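PDB 3IH0: putative sugar kinase PH1459 from Pyrococcus horikoshii, which is a PfkB-family carbohydrate kinase that binds ATP and probably phosphorylates a sugar, possibly fructose, although its substrate has not been established. Local coordinates for residues A[159-164]-A[187-192]; A[230-235]-A[271-276]. All coordinates share one frame; numbering follows the deposited sequence.

Interaction 1: residues A[159-164]-A[187-192]; sequences FDVNLR and DIVKAS. With ANP (phosphoaminophosphonic acid-adenylate ester), chain C.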
ATOM      1  N   PHE A 159      24.839 -13.434   2.026  1.00 25.68           N
ATOM      2  CA  PHE A 159      23.776 -12.952   2.888  1.00 26.46           C
ATOM      3  C   PHE A 159      24.047 -11.567   3.454  1.00 27.06           C
ATOM      4  O   PHE A 159      25.028 -11.364   4.154  1.00 27.41           O
ATOM      5  CB  PHE A 159      23.583 -13.941   4.036  1.00 26.10           C
ATOM      6  CG  PHE A 159      22.483 -13.565   4.990  1.00 28.85           C
ATOM      7  CD1 PHE A 159      21.154 -13.581   4.578  1.00 29.23           C
ATOM      8  CD2 PHE A 159      22.773 -13.233   6.311  1.00 29.10           C
ATOM      9  CE1 PHE A 159      20.116 -13.272   5.471  1.00 30.53           C
ATOM     10  CE2 PHE A 159      21.751 -12.918   7.216  1.00 32.26           C
ATOM     11  CZ  PHE A 159      20.414 -12.942   6.793  1.00 32.15           C
ATOM     12  N   ASP A 160      23.165 -10.618   3.150  1.00 27.48           N
ATOM     13  CA  ASP A 160      23.286  -9.256   3.657  1.00 28.40           C
ATOM     14  C   ASP A 160      22.349  -9.147   4.856  1.00 27.99           C
ATOM     15  O   ASP A 160      21.130  -9.078   4.696  1.00 28.87           O
ATOM     16  CB  ASP A 160      22.873  -8.243   2.585  1.00 31.21           C
ATOM     17  CG  ASP A 160      23.201  -6.810   2.979  1.00 33.55           C
ATOM     18  OD1 ASP A 160      23.202  -6.514   4.190  1.00 34.04           O
ATOM     19  OD2 ASP A 160      23.443  -5.975   2.079  1.00 35.41           O
ATOM     20  N   VAL A 161      22.924  -9.134   6.049  1.00 27.52           N
ATOM     21  CA  VAL A 161      22.143  -9.058   7.272  1.00 26.56           C
ATOM     22  C   VAL A 161      20.981  -8.075   7.199  1.00 27.40           C
ATOM     23  O   VAL A 161      19.906  -8.367   7.713  1.00 27.33           O
ATOM     24  CB  VAL A 161      23.035  -8.700   8.462  1.00 25.82           C
ATOM     25  CG1 VAL A 161      22.210  -8.627   9.723  1.00 29.13           C
ATOM     26  CG2 VAL A 161      24.121  -9.751   8.623  1.00 26.94           C
ATOM     27  N   ASN A 162      21.200  -6.915   6.577  1.00 27.67           N
ATOM     28  CA  ASN A 162      20.165  -5.886   6.404  1.00 29.57           C
ATOM     29  C   ASN A 162      19.101  -5.936   7.509  1.00 29.48           C
ATOM     30  O   ASN A 162      17.919  -6.158   7.246  1.00 29.28           O
ATOM     31  CB  ASN A 162      19.521  -6.075   5.025  1.00 30.19           C
ATOM     32  CG  ASN A 162      18.669  -4.896   4.609  1.00 32.07           C
ATOM     33  OD1 ASN A 162      18.979  -3.748   4.926  1.00 31.96           O
ATOM     34  ND2 ASN A 162      17.602  -5.173   3.870  1.00 29.96           N
ATOM     35  N   LEU A 163      19.539  -5.701   8.742  1.00 30.37           N
ATOM     36  CA  LEU A 163      18.671  -5.778   9.912  1.00 31.62           C
ATOM     37  C   LEU A 163      17.641  -4.668  10.072  1.00 30.61           C
ATOM     38  O   LEU A 163      17.988  -3.493  10.141  1.00 29.47           O
ATOM     39  CB  LEU A 163      19.541  -5.855  11.173  1.00 34.08           C
ATOM     40  CG  LEU A 163      18.878  -6.257  12.494  1.00 36.64           C
ATOM     41  CD1 LEU A 163      18.080  -7.543  12.296  1.00 38.85           C
ATOM     42  CD2 LEU A 163      19.944  -6.456  13.567  1.00 38.25           C
ATOM     43  N   ARG A 164      16.371  -5.058  10.148  1.00 29.11           N
ATOM     44  CA  ARG A 164      15.272  -4.119  10.324  1.00 30.05           C
ATOM     45  C   ARG A 164      14.426  -4.587  11.508  1.00 28.95           C
ATOM     46  O   ARG A 164      13.522  -5.408  11.344  1.00 27.55           O
ATOM     47  CB  ARG A 164      14.420  -4.083   9.061  1.00 33.84           C
ATOM     48  CG  ARG A 164      15.166  -3.626   7.819  1.00 37.76           C
ATOM     49  CD  ARG A 164      15.332  -2.115   7.798  1.00 43.16           C
ATOM     50  NE  ARG A 164      16.035  -1.654   6.601  1.00 47.87           N
ATOM     51  CZ  ARG A 164      17.315  -1.903   6.331  1.00 49.91           C
ATOM     52  NH1 ARG A 164      18.052  -2.612   7.175  1.00 50.79           N
ATOM     53  NH2 ARG A 164      17.859  -1.443   5.212  1.00 51.59           N
ATOM     54  N   ASP A 187      28.433 -18.376   2.745  1.00 29.47           N
ATOM     55  CA  ASP A 187      29.851 -18.377   2.394  1.00 31.64           C
ATOM     56  C   ASP A 187      30.317 -16.920   2.438  1.00 31.35           C
ATOM     57  O   ASP A 187      31.453 -16.614   2.807  1.00 31.80           O
ATOM     58  CB  ASP A 187      30.047 -18.919   0.977  1.00 33.26           C
ATOM     59  CG  ASP A 187      29.625 -20.369   0.841  1.00 36.71           C
ATOM     60  OD1 ASP A 187      30.251 -21.228   1.496  1.00 38.00           O
ATOM     61  OD2 ASP A 187      28.668 -20.650   0.081  1.00 39.49           O
ATOM     62  N   ILE A 188      29.415 -16.021   2.061  1.00 29.31           N
ATOM     63  CA  ILE A 188      29.706 -14.592   2.037  1.00 28.34           C
ATOM     64  C   ILE A 188      28.675 -13.858   2.885  1.00 28.23           C
ATOM     65  O   ILE A 188      27.474 -13.971   2.638  1.00 27.70           O
ATOM     66  CB  ILE A 188      29.636 -14.047   0.596  1.00 27.44           C
ATOM     67  CG1 ILE A 188      30.575 -14.848  -0.309  1.00 27.81           C
ATOM     68  CG2 ILE A 188      30.008 -12.574   0.572  1.00 27.86           C
ATOM     69  CD1 ILE A 188      30.270 -14.713  -1.787  1.00 26.84           C
ATOM     70  N   VAL A 189      29.144 -13.115   3.880  1.00 26.62           N
ATOM     71  CA  VAL A 189      28.255 -12.357   4.754  1.00 27.58           C
ATOM     72  C   VAL A 189      28.629 -10.881   4.730  1.00 28.20           C
ATOM     73  O   VAL A 189      29.801 -10.529   4.791  1.00 28.50           O
ATOM     74  CB  VAL A 189      28.325 -12.869   6.211  1.00 27.67           C
ATOM     75  CG1 VAL A 189      27.589 -11.918   7.137  1.00 27.94           C
ATOM     76  CG2 VAL A 189      27.718 -14.256   6.297  1.00 27.13           C
ATOM     77  N   LYS A 190      27.617 -10.027   4.632  1.00 27.75           N
ATOM     78  CA  LYS A 190      27.807  -8.582   4.590  1.00 28.38           C
ATOM     79  C   LYS A 190      26.972  -7.949   5.702  1.00 29.46           C
ATOM     80  O   LYS A 190      25.800  -8.297   5.884  1.00 29.73           O
ATOM     81  CB  LYS A 190      27.379  -8.054   3.212  1.00 29.24           C
ATOM     82  CG  LYS A 190      27.207  -6.552   3.130  1.00 31.33           C
ATOM     83  CD  LYS A 190      26.684  -6.146   1.768  1.00 33.64           C
ATOM     84  CE  LYS A 190      26.304  -4.672   1.726  1.00 36.81           C
ATOM     85  NZ  LYS A 190      25.265  -4.317   2.740  1.00 37.67           N
ATOM     86  N   ALA A 191      27.569  -7.027   6.447  1.00 28.59           N
ATOM     87  CA  ALA A 191      26.859  -6.383   7.540  1.00 30.02           C
ATOM     88  C   ALA A 191      27.542  -5.085   7.921  1.00 31.22           C
ATOM     89  O   ALA A 191      28.717  -4.891   7.618  1.00 30.98           O
ATOM     90  CB  ALA A 191      26.809  -7.317   8.743  1.00 31.30           C
ATOM     91  N   SER A 192      26.804  -4.197   8.580  1.00 32.41           N
ATOM     92  CA  SER A 192      27.370  -2.930   9.018  1.00 34.62           C
ATOM     93  C   SER A 192      27.920  -3.161  10.417  1.00 35.82           C
ATOM     94  O   SER A 192      27.527  -4.118  11.090  1.00 35.66           O
ATOM     95  CB  SER A 192      26.297  -1.848   9.076  1.00 34.20           C
ATOM     96  OG  SER A 192      25.349  -2.142  10.086  1.00 33.45           O
TER
HETATM   97  PG  ANP C 900      22.217   0.041   5.511  1.00 61.05           P
HETATM   98  O1G ANP C 900      21.803  -1.008   4.498  1.00 60.94           O
HETATM   99  O2G ANP C 900      21.891  -0.306   6.940  1.00 61.91           O
HETATM  100  O3G ANP C 900      21.662   1.398   5.153  1.00 62.78           O
HETATM  101  PB  ANP C 900      25.005  -0.721   4.398  1.00 58.63           P
HETATM  102  O1B ANP C 900      26.249  -1.172   5.117  1.00 61.14           O
HETATM  103  O2B ANP C 900      24.170  -1.714   3.687  1.00 60.38           O
HETATM  104  N3B ANP C 900      23.944   0.198   5.448  1.00 60.15           N
HETATM  105  PA  ANP C 900      26.106   1.904   3.568  1.00 50.51           P
HETATM  106  O1A ANP C 900      25.380   2.958   2.764  1.00 50.77           O
HETATM  107  O2A ANP C 900      26.286   2.128   5.031  1.00 50.95           O
HETATM  108  O3A ANP C 900      25.428   0.422   3.330  1.00 56.02           O
HETATM  109  O5' ANP C 900      27.548   1.588   2.932  1.00 50.28           O
HETATM  110  C5' ANP C 900      27.765   1.277   1.548  1.00 47.70           C
HETATM  111  C4' ANP C 900      29.233   1.537   1.187  1.00 45.06           C
HETATM  112  O4' ANP C 900      29.189   2.599   0.241  1.00 43.78           O
HETATM  113  C3' ANP C 900      30.160   2.072   2.298  1.00 45.02           C
HETATM  114  O3' ANP C 900      30.802   1.082   3.059  1.00 46.34           O
HETATM  115  C2' ANP C 900      31.096   2.945   1.554  1.00 43.90           C
HETATM  116  O2' ANP C 900      32.247   2.235   1.094  1.00 44.25           O
HETATM  117  C1' ANP C 900      30.276   3.500   0.417  1.00 43.78           C
HETATM  118  N9  ANP C 900      29.810   4.874   0.835  1.00 44.44           N
HETATM  119  C8  ANP C 900      28.675   5.252   1.510  1.00 44.20           C
HETATM  120  N7  ANP C 900      28.618   6.596   1.696  1.00 44.84           N
HETATM  121  C5  ANP C 900      29.720   7.116   1.134  1.00 45.09           C
HETATM  122  C6  ANP C 900      30.330   8.476   0.946  1.00 45.59           C
HETATM  123  N6  ANP C 900      29.708   9.573   1.416  1.00 46.17           N
HETATM  124  N1  ANP C 900      31.546   8.567   0.274  1.00 46.19           N
HETATM  125  C2  ANP C 900      32.221   7.465  -0.228  1.00 46.25           C
HETATM  126  N3  ANP C 900      31.724   6.200  -0.089  1.00 44.92           N
HETATM  127  C4  ANP C 900      30.510   5.974   0.562  1.00 44.72           C

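Interaction 2: residues A[230-235]-A[271-276]; sequences VDVPSY and FANLVA. With ANP (phosphoaminophosphonic acid-adenylate ester), chain C.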
ATOM      1  N   VAL A 230      41.526  -6.746   6.255  1.00 49.04           N
ATOM      2  CA  VAL A 230      41.894  -5.630   5.391  1.00 47.27           C
ATOM      3  C   VAL A 230      40.931  -4.456   5.566  1.00 46.72           C
ATOM      4  O   VAL A 230      39.710  -4.616   5.518  1.00 46.62           O
ATOM      5  CB  VAL A 230      41.869  -6.028   3.918  1.00 46.11           C
ATOM      6  CG1 VAL A 230      42.067  -4.792   3.056  1.00 45.82           C
ATOM      7  CG2 VAL A 230      42.957  -7.039   3.649  1.00 46.75           C
ATOM      8  N   ASP A 231      41.492  -3.271   5.778  1.00 46.09           N
ATOM      9  CA  ASP A 231      40.695  -2.067   5.930  1.00 45.14           C
ATOM     10  C   ASP A 231      40.789  -1.234   4.661  1.00 44.28           C
ATOM     11  O   ASP A 231      41.876  -0.861   4.225  1.00 44.10           O
ATOM     12  CB  ASP A 231      41.172  -1.259   7.134  1.00 46.44           C
ATOM     13  CG  ASP A 231      40.336  -1.514   8.363  1.00 48.87           C
ATOM     14  OD1 ASP A 231      39.325  -0.806   8.548  1.00 51.44           O
ATOM     15  OD2 ASP A 231      40.673  -2.432   9.137  1.00 50.45           O
ATOM     16  N   VAL A 232      39.636  -0.961   4.063  1.00 42.49           N
ATOM     17  CA  VAL A 232      39.572  -0.182   2.840  1.00 41.27           C
ATOM     18  C   VAL A 232      38.911   1.163   3.116  1.00 41.78           C
ATOM     19  O   VAL A 232      37.691   1.239   3.262  1.00 42.96           O
ATOM     20  CB  VAL A 232      38.750  -0.927   1.753  1.00 40.24           C
ATOM     21  CG1 VAL A 232      38.703  -0.109   0.479  1.00 38.09           C
ATOM     22  CG2 VAL A 232      39.354  -2.284   1.484  1.00 39.37           C
ATOM     23  N   PRO A 233      39.704   2.240   3.225  1.00 41.21           N
ATOM     24  CA  PRO A 233      39.116   3.559   3.481  1.00 39.68           C
ATOM     25  C   PRO A 233      38.414   4.022   2.206  1.00 38.85           C
ATOM     26  O   PRO A 233      38.936   3.844   1.106  1.00 37.87           O
ATOM     27  CB  PRO A 233      40.330   4.413   3.827  1.00 41.04           C
ATOM     28  CG  PRO A 233      41.400   3.804   2.990  1.00 41.64           C
ATOM     29  CD  PRO A 233      41.174   2.322   3.188  1.00 41.17           C
ATOM     30  N   SER A 234      37.233   4.613   2.352  1.00 37.41           N
ATOM     31  CA  SER A 234      36.459   5.053   1.198  1.00 37.20           C
ATOM     32  C   SER A 234      37.117   6.150   0.381  1.00 38.51           C
ATOM     33  O   SER A 234      37.766   7.053   0.929  1.00 37.97           O
ATOM     34  CB  SER A 234      35.082   5.539   1.640  1.00 36.21           C
ATOM     35  OG  SER A 234      35.206   6.710   2.420  1.00 34.61           O
ATOM     36  N   TYR A 235      36.939   6.062  -0.936  1.00 38.98           N
ATOM     37  CA  TYR A 235      37.467   7.062  -1.860  1.00 39.98           C
ATOM     38  C   TYR A 235      36.716   8.345  -1.545  1.00 39.06           C
ATOM     39  O   TYR A 235      35.571   8.298  -1.105  1.00 38.50           O
ATOM     40  CB  TYR A 235      37.203   6.646  -3.314  1.00 42.53           C
ATOM     41  CG  TYR A 235      38.111   5.546  -3.830  1.00 45.81           C
ATOM     42  CD1 TYR A 235      37.693   4.692  -4.852  1.00 47.34           C
ATOM     43  CD2 TYR A 235      39.392   5.361  -3.303  1.00 47.73           C
ATOM     44  CE1 TYR A 235      38.522   3.679  -5.329  1.00 48.68           C
ATOM     45  CE2 TYR A 235      40.229   4.355  -3.774  1.00 48.81           C
ATOM     46  CZ  TYR A 235      39.788   3.516  -4.784  1.00 49.44           C
ATOM     47  OH  TYR A 235      40.611   2.508  -5.235  1.00 49.09           O
ATOM     48  N   PHE A 271      37.889  -2.519  -6.086  1.00 30.67           N
ATOM     49  CA  PHE A 271      36.765  -2.597  -6.994  1.00 31.02           C
ATOM     50  C   PHE A 271      35.492  -2.167  -6.268  1.00 30.51           C
ATOM     51  O   PHE A 271      34.849  -1.208  -6.675  1.00 31.01           O
ATOM     52  CB  PHE A 271      36.618  -4.026  -7.522  1.00 29.91           C
ATOM     53  CG  PHE A 271      35.512  -4.193  -8.525  1.00 30.26           C
ATOM     54  CD1 PHE A 271      35.503  -3.453  -9.702  1.00 31.24           C
ATOM     55  CD2 PHE A 271      34.492  -5.112  -8.307  1.00 30.74           C
ATOM     56  CE1 PHE A 271      34.494  -3.632 -10.653  1.00 31.38           C
ATOM     57  CE2 PHE A 271      33.478  -5.299  -9.251  1.00 30.33           C
ATOM     58  CZ  PHE A 271      33.478  -4.560 -10.423  1.00 30.42           C
ATOM     59  N   ALA A 272      35.141  -2.866  -5.190  1.00 29.86           N
ATOM     60  CA  ALA A 272      33.934  -2.545  -4.429  1.00 29.07           C
ATOM     61  C   ALA A 272      33.936  -1.103  -3.948  1.00 30.96           C
ATOM     62  O   ALA A 272      32.892  -0.445  -3.925  1.00 29.30           O
ATOM     63  CB  ALA A 272      33.800  -3.480  -3.243  1.00 29.28           C
ATOM     64  N   ASN A 273      35.109  -0.621  -3.553  1.00 30.35           N
ATOM     65  CA  ASN A 273      35.255   0.744  -3.073  1.00 30.80           C
ATOM     66  C   ASN A 273      34.886   1.727  -4.188  1.00 30.43           C
ATOM     67  O   ASN A 273      34.139   2.686  -3.969  1.00 30.30           O
ATOM     68  CB  ASN A 273      36.696   0.969  -2.602  1.00 31.10           C
ATOM     69  CG  ASN A 273      36.876   2.295  -1.907  1.00 33.10           C
ATOM     70  OD1 ASN A 273      35.901   2.953  -1.563  1.00 32.93           O
ATOM     71  ND2 ASN A 273      38.128   2.690  -1.681  1.00 33.61           N
ATOM     72  N   LEU A 274      35.408   1.473  -5.386  1.00 30.09           N
ATOM     73  CA  LEU A 274      35.135   2.310  -6.547  1.00 28.98           C
ATOM     74  C   LEU A 274      33.655   2.315  -6.916  1.00 29.31           C
ATOM     75  O   LEU A 274      33.060   3.376  -7.099  1.00 29.07           O
ATOM     76  CB  LEU A 274      35.924   1.823  -7.764  1.00 28.27           C
ATOM     77  CG  LEU A 274      35.577   2.525  -9.080  1.00 25.06           C
ATOM     78  CD1 LEU A 274      36.015   3.968  -9.009  1.00 26.87           C
ATOM     79  CD2 LEU A 274      36.255   1.820 -10.237  1.00 27.56           C
ATOM     80  N   VAL A 275      33.071   1.125  -7.040  1.00 28.76           N
ATOM     81  CA  VAL A 275      31.662   1.007  -7.411  1.00 26.99           C
ATOM     82  C   VAL A 275      30.743   1.695  -6.411  1.00 26.19           C
ATOM     83  O   VAL A 275      29.821   2.410  -6.801  1.00 25.81           O
ATOM     84  CB  VAL A 275      31.243  -0.467  -7.565  1.00 27.10           C
ATOM     85  CG1 VAL A 275      29.756  -0.552  -7.892  1.00 25.79           C
ATOM     86  CG2 VAL A 275      32.064  -1.121  -8.676  1.00 25.77           C
ATOM     87  N   ALA A 276      31.006   1.490  -5.126  1.00 25.60           N
ATOM     88  CA  ALA A 276      30.202   2.107  -4.075  1.00 26.33           C
ATOM     89  C   ALA A 276      30.328   3.626  -4.126  1.00 27.45           C
ATOM     90  O   ALA A 276      29.327   4.350  -4.100  1.00 26.44           O
ATOM     91  CB  ALA A 276      30.649   1.598  -2.712  1.00 27.44           C
TER
HETATM   92  PG  ANP C 900      22.217   0.041   5.511  1.00 61.05           P
HETATM   93  O1G ANP C 900      21.803  -1.008   4.498  1.00 60.94           O
HETATM   94  O2G ANP C 900      21.891  -0.306   6.940  1.00 61.91           O
HETATM   95  O3G ANP C 900      21.662   1.398   5.153  1.00 62.78           O
HETATM   96  PB  ANP C 900      25.005  -0.721   4.398  1.00 58.63           P
HETATM   97  O1B ANP C 900      26.249  -1.172   5.117  1.00 61.14           O
HETATM   98  O2B ANP C 900      24.170  -1.714   3.687  1.00 60.38           O
HETATM   99  N3B ANP C 900      23.944   0.198   5.448  1.00 60.15           N
HETATM  100  PA  ANP C 900      26.106   1.904   3.568  1.00 50.51           P
HETATM  101  O1A ANP C 900      25.380   2.958   2.764  1.00 50.77           O
HETATM  102  O2A ANP C 900      26.286   2.128   5.031  1.00 50.95           O
HETATM  103  O3A ANP C 900      25.428   0.422   3.330  1.00 56.02           O
HETATM  104  O5' ANP C 900      27.548   1.588   2.932  1.00 50.28           O
HETATM  105  C5' ANP C 900      27.765   1.277   1.548  1.00 47.70           C
HETATM  106  C4' ANP C 900      29.233   1.537   1.187  1.00 45.06           C
HETATM  107  O4' ANP C 900      29.189   2.599   0.241  1.00 43.78           O
HETATM  108  C3' ANP C 900      30.160   2.072   2.298  1.00 45.02           C
HETATM  109  O3' ANP C 900      30.802   1.082   3.059  1.00 46.34           O
HETATM  110  C2' ANP C 900      31.096   2.945   1.554  1.00 43.90           C
HETATM  111  O2' ANP C 900      32.247   2.235   1.094  1.00 44.25           O
HETATM  112  C1' ANP C 900      30.276   3.500   0.417  1.00 43.78           C
HETATM  113  N9  ANP C 900      29.810   4.874   0.835  1.00 44.44           N
HETATM  114  C8  ANP C 900      28.675   5.252   1.510  1.00 44.20           C
HETATM  115  N7  ANP C 900      28.618   6.596   1.696  1.00 44.84           N
HETATM  116  C5  ANP C 900      29.720   7.116   1.134  1.00 45.09           C
HETATM  117  C6  ANP C 900      30.330   8.476   0.946  1.00 45.59           C
HETATM  118  N6  ANP C 900      29.708   9.573   1.416  1.00 46.17           N
HETATM  119  N1  ANP C 900      31.546   8.567   0.274  1.00 46.19           N
HETATM  120  C2  ANP C 900      32.221   7.465  -0.228  1.00 46.25           C
HETATM  121  N3  ANP C 900      31.724   6.200  -0.089  1.00 44.92           N
HETATM  122  C4  ANP C 900      30.510   5.974   0.562  1.00 44.72           C

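Interaction 1: residues A[159-164]-A[187-192]
K190 and D160 form a buried salt bridge beside the phosphates of the bound AMP-PNP, with NZ of K190 2.6 Å from OD2 of D160. The two residues are bridge partners on neighbouring parallel strands of a right-handed beta-alpha-beta unit (strand 156-160, helix 172-185, strand 188-192) in the central sheet of the ribokinase-like fold. The lysine reaches OD2 on its syn side, 34° out of the carboxylate plane. Its chain runs extended as far as CE and then turns at the last torsion (chi4 -58°), which brings the ammonium between the carboxylate and the nucleotide; there NZ also donates to O2B of AMP-PNP at 3.0 Å. The ATP-binding K190 thus links the strand pair to the beta phosphate. M250 of helix 245-259 packs against both D160 and K190.

The other carboxylate oxygen works within its own segment: OD1 of D160 accepts from N of N162 at 3.1 Å, an Asx turn that bends the chain just beyond the strand. Three backbone bonds join the strands, F159 N to I188 O, K190 N to F159 O and V161 N to K190 O. On the sheet face away from the salt bridge, the F159 ring leads off toward helix 172-185 and meets F130. Where the strands part, V161 closes the contact, its CG2 lying 3.6 Å from CB of A191.

Interaction 2: residues A[230-235]-A[271-276]
N273, on helix 265-279, reaches across to the end of strand 228-233 and the turn that follows it, and its amide lies between V232 and Y235. CB points toward the strand, and CG, anti to the backbone N (chi1 -172°), carries the amide on to it. CB lies 3.8 Å from CG1 of V232, and the two side chains run past one another in opposite directions. CG, the next atom out, is flanked by that same methyl and by CD1 of Y235. At the tip the amide divides its work between two peptide groups. OD1 accepts a weak hydrogen bond from N of Y235 at 3.3 Å. ND2 donates a weak, strongly bent one to O of P233 at 3.1 Å, with an angle of 126° at the hydrogen. ND2 also sits over the centre of the Y235 ring, 3.3 Å above its plane, and the amide and ring are stacked with their planes 26° apart.

Farther along the ring, CE1 of Y235 rests 4.0 Å from CB of L274, and E299 of helix 298-304 also touches the tyrosine. F221 of strand 220-225 packs on both V232 and N273, so the asparagine meets two strands of the sheet edge. The contact borders the adenosine site: CB of A276 approaches O4' of AMP-PNP at 3.4 Å, and CB of S234 faces N3 of the adenine, while OG of S234 bonds to O of P218. Because the amide engages a carbonyl on one side of S234 and an N-H on the other, two individually weak bonds and a ring stack together probably help to hold the turn bordering the adenine against the helix.

Interactions 1 and 2 are centred about 17 Å apart, their nearest atoms about 9 Å from each other, and both reach the nine-stranded sheet of the kinase. Interaction 1 lies in its interior, between strands 156-160 and 188-192, whereas interaction 2 joins the outermost strand 228-233 to helix 265-279. They follow in series along the chain, interaction 1 closing before interaction 2 opens. Helix 245-259 spans the two, packing on D160 and K190 in one and on F271 and A272 in the other. AMP-PNP connects them: interaction 1 holds its phosphate end and interaction 2 borders the ribose and adenine, with T215, which also bonds the nucleotide, on an intervening strand.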